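Local coordinates for protein polyhedrin (Uranotaenia sapphirina cypovirus, PDB 4ZQX) that forms the crystalline polyhedra that encase cypovirus particles, packing as trimers into a protein lattice, and probably binds ATP, at the interface of chains A and B. Residues are numbered along the deposited sequence; one frame, centred on the assembly and turned at random. Chains: chain A/B, Polyhedrin.

Contact 1 and contact 2 are two patches of one interface between chains A and B, two of the three polyhedrin copies in the assembly. The centres of their C-alpha atoms lie about 17 Å apart. They share no residue. On chain A, one stretch runs through both: A:Thr203 and A:Val204 serve contact 1, and A:Glu206 and A:Thr208 serve contact 2. Chain B answers from separate places, a loop and strand 173-179 in contact 1, a loop and the start of helix 72-83 in contact 2. Contact 1 is mainly apolar, contact 2 charged and water-bridged. Different surfaces of the two copies meet, which fits a three-copy assembly.

Contact 1: the interface of chains A and B. Residues chain A 26, 48-49, 200, 203-204; chain B 138-139, 177.
B:Ile138 packs against A:Pro48, A:Val204, A:Asn26 and A:Gly200. It hides 46 Å² of its surface, more than any other residue of the patch. CG1 sits between the backbone N and the carbonyl carbon (chi1 68°), which leaves CG2 turned to A:Val204 and A:Asn26. CG2 of B:Ile138 meets CG2 of A:Val204 at 3.7 Å; the two side chains cross obliquely. The same methyl lies near OD1 of A:Asn26, the amide oxygen, a van der Waals contact. The extended CG1-CD1 arm is turned to A:Pro48 and A:Gly200. It passes the proline ring at a slant, with CG1 and CD1 of B:Ile138 both 3.8 Å from CG of A:Pro48. At the tip, CD1 of B:Ile138 also reaches CA of A:Gly200, 3.9 Å away.

A:Thr203 is the second main element. Its methyl CG2 lies anti to the carbonyl carbon, and this CG2 of A:Thr203 meets CD1 of B:Ile177 at 3.7 Å. The two side chains are nearly perpendicular. The hydroxyl instead turns back to its own chain: OG1 of A:Thr203 donates to the carbonyl O of A:Gly200 (2.9 Å), from above the carbonyl plane. This bond would help to hold the side-chain rotation that turns the methyl to chain B. It also ties A:Thr203 to the end of helix 194-200.

B:Arg139, next in sequence to B:Ile138, flanks the contact. CA of A:Gly200 lies over one face of its guanidinium, offset toward the rim. NH2 of B:Arg139 comes within 3.8 Å of CE2 of A:Phe49, with ring and guanidinium planes 72° apart, so the groups do not stack. On the ring of A:Phe49, CB of A:Pro48 covers one face over the centre.

The patch is a mainly apolar side-chain contact between copies of polyhedrin. It probably adds apolar contact to the trimer interface.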
ATOM      1  N   ASN A  26      16.138   0.236  10.971  1.00 27.24           N
ATOM      2  CA  ASN A  26      15.563  -0.600   9.932  1.00 28.34           C
ATOM      3  C   ASN A  26      16.365  -1.851   9.589  1.00 29.75           C
ATOM      4  O   ASN A  26      17.585  -1.815   9.500  1.00 31.27           O
ATOM      5  CB  ASN A  26      15.395   0.211   8.647  1.00 30.08           C
ATOM      6  CG  ASN A  26      14.207   1.125   8.683  1.00 31.02           C
ATOM      7  OD1 ASN A  26      13.183   0.813   9.283  1.00 33.02           O
ATOM      8  ND2 ASN A  26      14.330   2.268   8.030  1.00 31.89           N
ATOM      9  N   PRO A  48      11.702  -1.552  10.875  1.00 29.12           N
ATOM     10  CA  PRO A  48      12.445  -2.102  12.014  1.00 28.91           C
ATOM     11  C   PRO A  48      11.865  -3.395  12.559  1.00 28.89           C
ATOM     12  O   PRO A  48      12.585  -4.096  13.253  1.00 31.55           O
ATOM     13  CB  PRO A  48      12.322  -0.991  13.083  1.00 29.19           C
ATOM     14  CG  PRO A  48      11.945   0.246  12.318  1.00 29.91           C
ATOM     15  CD  PRO A  48      11.049  -0.279  11.222  1.00 29.10           C
ATOM     16  N   PHE A  49      10.595  -3.689  12.296  1.00 29.74           N
ATOM     17  CA  PHE A  49       9.899  -4.779  12.992  1.00 28.94           C
ATOM     18  C   PHE A  49       9.495  -5.938  12.077  1.00 29.41           C
ATOM     19  O   PHE A  49       9.746  -7.104  12.385  1.00 29.92           O
ATOM     20  CB  PHE A  49       8.682  -4.192  13.709  1.00 30.21           C
ATOM     21  CG  PHE A  49       9.029  -3.030  14.591  1.00 31.41           C
ATOM     22  CD1 PHE A  49       9.788  -3.230  15.727  1.00 31.42           C
ATOM     23  CD2 PHE A  49       8.637  -1.737  14.267  1.00 32.65           C
ATOM     24  CE1 PHE A  49      10.134  -2.169  16.545  1.00 33.59           C
ATOM     25  CE2 PHE A  49       8.974  -0.674  15.086  1.00 34.33           C
ATOM     26  CZ  PHE A  49       9.725  -0.893  16.221  1.00 34.80           C
ATOM     27  N   GLY A 200       4.814   1.836  13.994  1.00 29.50           N
ATOM     28  CA  GLY A 200       5.998   1.857  13.147  1.00 30.83           C
ATOM     29  C   GLY A 200       5.954   0.950  11.922  1.00 30.77           C
ATOM     30  O   GLY A 200       6.784   1.068  11.026  1.00 29.46           O
ATOM     31  N   THR A 203       5.869   2.174   7.459  1.00 31.56           N
ATOM     32  CA  THR A 203       6.021   3.627   7.468  1.00 30.18           C
ATOM     33  C   THR A 203       7.204   4.146   6.630  1.00 30.38           C
ATOM     34  O   THR A 203       7.463   5.351   6.622  1.00 32.10           O
ATOM     35  CB  THR A 203       6.167   4.150   8.914  1.00 31.01           C
ATOM     36  OG1 THR A 203       7.281   3.514   9.536  1.00 31.71           O
ATOM     37  CG2 THR A 203       4.930   3.832   9.737  1.00 30.89           C
ATOM     38  N   VAL A 204       7.908   3.259   5.924  1.00 28.55           N
ATOM     39  CA  VAL A 204       9.072   3.674   5.156  1.00 30.18           C
ATOM     40  C   VAL A 204       8.756   3.637   3.657  1.00 30.99           C
ATOM     41  O   VAL A 204       8.246   2.633   3.149  1.00 30.96           O
ATOM     42  CB  VAL A 204      10.289   2.780   5.457  1.00 32.21           C
ATOM     43  CG1 VAL A 204      11.532   3.326   4.763  1.00 33.11           C
ATOM     44  CG2 VAL A 204      10.502   2.659   6.985  1.00 34.97           C
TER
ATOM     45  N   ILE B 138      13.784   4.872  11.828  1.00 30.75           N
ATOM     46  CA  ILE B 138      12.551   5.648  11.764  1.00 29.15           C
ATOM     47  C   ILE B 138      12.429   6.468  13.053  1.00 29.54           C
ATOM     48  O   ILE B 138      13.146   6.229  14.037  1.00 30.48           O
ATOM     49  CB  ILE B 138      11.291   4.775  11.550  1.00 30.55           C
ATOM     50  CG1 ILE B 138      10.985   3.909  12.776  1.00 31.04           C
ATOM     51  CG2 ILE B 138      11.466   3.905  10.306  1.00 31.52           C
ATOM     52  CD1 ILE B 138       9.609   3.236  12.719  1.00 31.80           C
ATOM     53  N   ARG B 139      11.526   7.437  13.019  1.00 29.30           N
ATOM     54  CA  ARG B 139      11.182   8.248  14.184  1.00 29.24           C
ATOM     55  C   ARG B 139      12.385   8.866  14.882  1.00 29.87           C
ATOM     56  O   ARG B 139      12.574   8.681  16.074  1.00 32.02           O
ATOM     57  CB  ARG B 139      10.340   7.414  15.162  1.00 30.35           C
ATOM     58  CG  ARG B 139       8.997   7.065  14.574  1.00 30.35           C
ATOM     59  CD  ARG B 139       8.087   6.284  15.499  1.00 31.34           C
ATOM     60  NE  ARG B 139       8.553   4.932  15.795  1.00 32.24           N
ATOM     61  CZ  ARG B 139       7.757   3.952  16.219  1.00 30.39           C
ATOM     62  NH1 ARG B 139       6.460   4.182  16.401  1.00 31.19           N
ATOM     63  NH2 ARG B 139       8.255   2.742  16.461  1.00 32.13           N
ATOM     64  N   ILE B 177       3.706   9.866  10.711  1.00 29.26           N
ATOM     65  CA  ILE B 177       3.001   8.943  11.582  1.00 30.09           C
ATOM     66  C   ILE B 177       2.187   9.767  12.563  1.00 29.24           C
ATOM     67  O   ILE B 177       2.764  10.560  13.300  1.00 29.69           O
ATOM     68  CB  ILE B 177       3.993   8.062  12.362  1.00 30.76           C
ATOM     69  CG1 ILE B 177       4.860   7.270  11.384  1.00 32.27           C
ATOM     70  CG2 ILE B 177       3.242   7.080  13.279  1.00 31.84           C
ATOM     71  CD1 ILE B 177       6.025   6.544  12.015  1.00 33.31           C
TER

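Contact 2: the interface of chains A and B. Residues chain A 206, 208; chain B 56, 72.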
ATOM      1  N   GLU A 206       8.961   2.970  -0.167  0.67 31.72           N
ATOM      2  CA  GLU A 206       9.604   2.040  -1.094  0.67 31.18           C
ATOM      3  C   GLU A 206      10.368   2.813  -2.167  0.67 30.55           C
ATOM      4  O   GLU A 206      10.126   4.011  -2.377  0.67 33.29           O
ATOM      5  CB  GLU A 206       8.524   1.163  -1.754  0.67 31.79           C
ATOM      6  CG  GLU A 206       9.024  -0.009  -2.635  0.67 32.82           C
ATOM      7  CD  GLU A 206       9.166   0.318  -4.125  0.67 34.32           C
ATOM      8  OE1 GLU A 206       9.907  -0.416  -4.808  0.67 34.62           O
ATOM      9  OE2 GLU A 206       8.538   1.278  -4.619  0.67 33.82           O
ATOM     10  N   THR A 208      11.832   1.960  -6.298  1.00 29.79           N
ATOM     11  CA  THR A 208      12.063   1.100  -7.448  1.00 31.04           C
ATOM     12  C   THR A 208      13.027   1.817  -8.375  1.00 31.76           C
ATOM     13  O   THR A 208      12.843   3.008  -8.663  1.00 31.88           O
ATOM     14  CB  THR A 208      10.754   0.835  -8.228  1.00 32.34           C
ATOM     15  OG1 THR A 208       9.801   0.200  -7.370  1.00 32.76           O
ATOM     16  CG2 THR A 208      10.995  -0.048  -9.462  1.00 33.48           C
TER
ATOM     17  N   LYS B  56       6.636   8.475  -1.742  1.00 30.22           N
ATOM     18  CA  LYS B  56       7.898   8.257  -2.431  1.00 31.54           C
ATOM     19  C   LYS B  56       8.394   9.556  -3.054  1.00 31.16           C
ATOM     20  O   LYS B  56       7.612  10.455  -3.386  1.00 30.80           O
ATOM     21  CB  LYS B  56       7.700   7.221  -3.540  1.00 33.04           C
ATOM     22  CG  LYS B  56       7.274   5.855  -3.016  1.00 35.97           C
ATOM     23  CD  LYS B  56       6.747   4.922  -4.099  1.00 39.29           C
ATOM     24  CE  LYS B  56       7.805   4.521  -5.094  1.00 41.94           C
ATOM     25  NZ  LYS B  56       7.298   3.495  -6.054  1.00 44.89           N
ATOM     26  N   GLU B  72       6.751   6.896 -13.591  1.00 33.05           N
ATOM     27  CA  GLU B  72       7.693   6.716 -12.487  1.00 32.74           C
ATOM     28  C   GLU B  72       9.107   6.506 -13.017  1.00 31.49           C
ATOM     29  O   GLU B  72      10.061   6.967 -12.422  1.00 31.95           O
ATOM     30  CB  GLU B  72       7.287   5.554 -11.578  1.00 34.24           C
ATOM     31  CG  GLU B  72       8.218   5.392 -10.381  1.00 35.72           C
ATOM     32  CD  GLU B  72       7.795   4.317  -9.406  1.00 40.02           C
ATOM     33  OE1 GLU B  72       6.935   3.472  -9.747  1.00 40.90           O
ATOM     34  OE2 GLU B  72       8.348   4.316  -8.288  1.00 41.24           O
TER
HETATM   35  O   HOH W   1      10.744   4.569  -7.093  1.00 33.82           O
HETATM   36  O   HOH W   2       7.094   1.183  -8.358  1.00 55.12           O
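B:Lys56 and A:Glu206 form a salt bridge across the interface. The amine NZ of B:Lys56 donates to the carboxylate oxygen OE2 of A:Glu206 at 2.9 Å, nearly along its C-O axis. The side chains lie side by side and point the same way. A:Glu206 bends at its second torsion (chi2 -93°), which turns the carboxylate toward the lysine tip. The lysine methylenes also pass the backbone of A:Glu206, with CG of B:Lys56 3.5 Å from the carbonyl O of A:Glu206.

Within each chain, further bonds set these groups. NZ of B:Lys56 also donates to OE2 of B:Glu72 at 2.6 Å, on the syn side but tilted out of the carboxylate plane. The lysine nitrogen thus lies between carboxylates of both chains; OE2 of A:Glu206 and OE2 of B:Glu72 are 4.8 Å apart. It would be expected to offset their mutual repulsion. On chain A, the hydroxyl OG1 of A:Thr208 donates to the syn lone pair of OE1 of A:Glu206 (2.6 Å), which would steady the carboxylate.

Water links A:Thr208 to B:Glu72. Water 1 joins the backbone N and O of A:Thr208 to OE2 of B:Glu72, which lies 2.7 Å from the oxygen of water 1. Water 2 joins OG1 of A:Thr208 to the other carboxylate oxygen, OE1.

A:Glu206 lies in a loop just before strand 207-211, which carries A:Thr208. B:Lys56 lies in a loop after strand 50-55, and B:Glu72 begins helix 72-83.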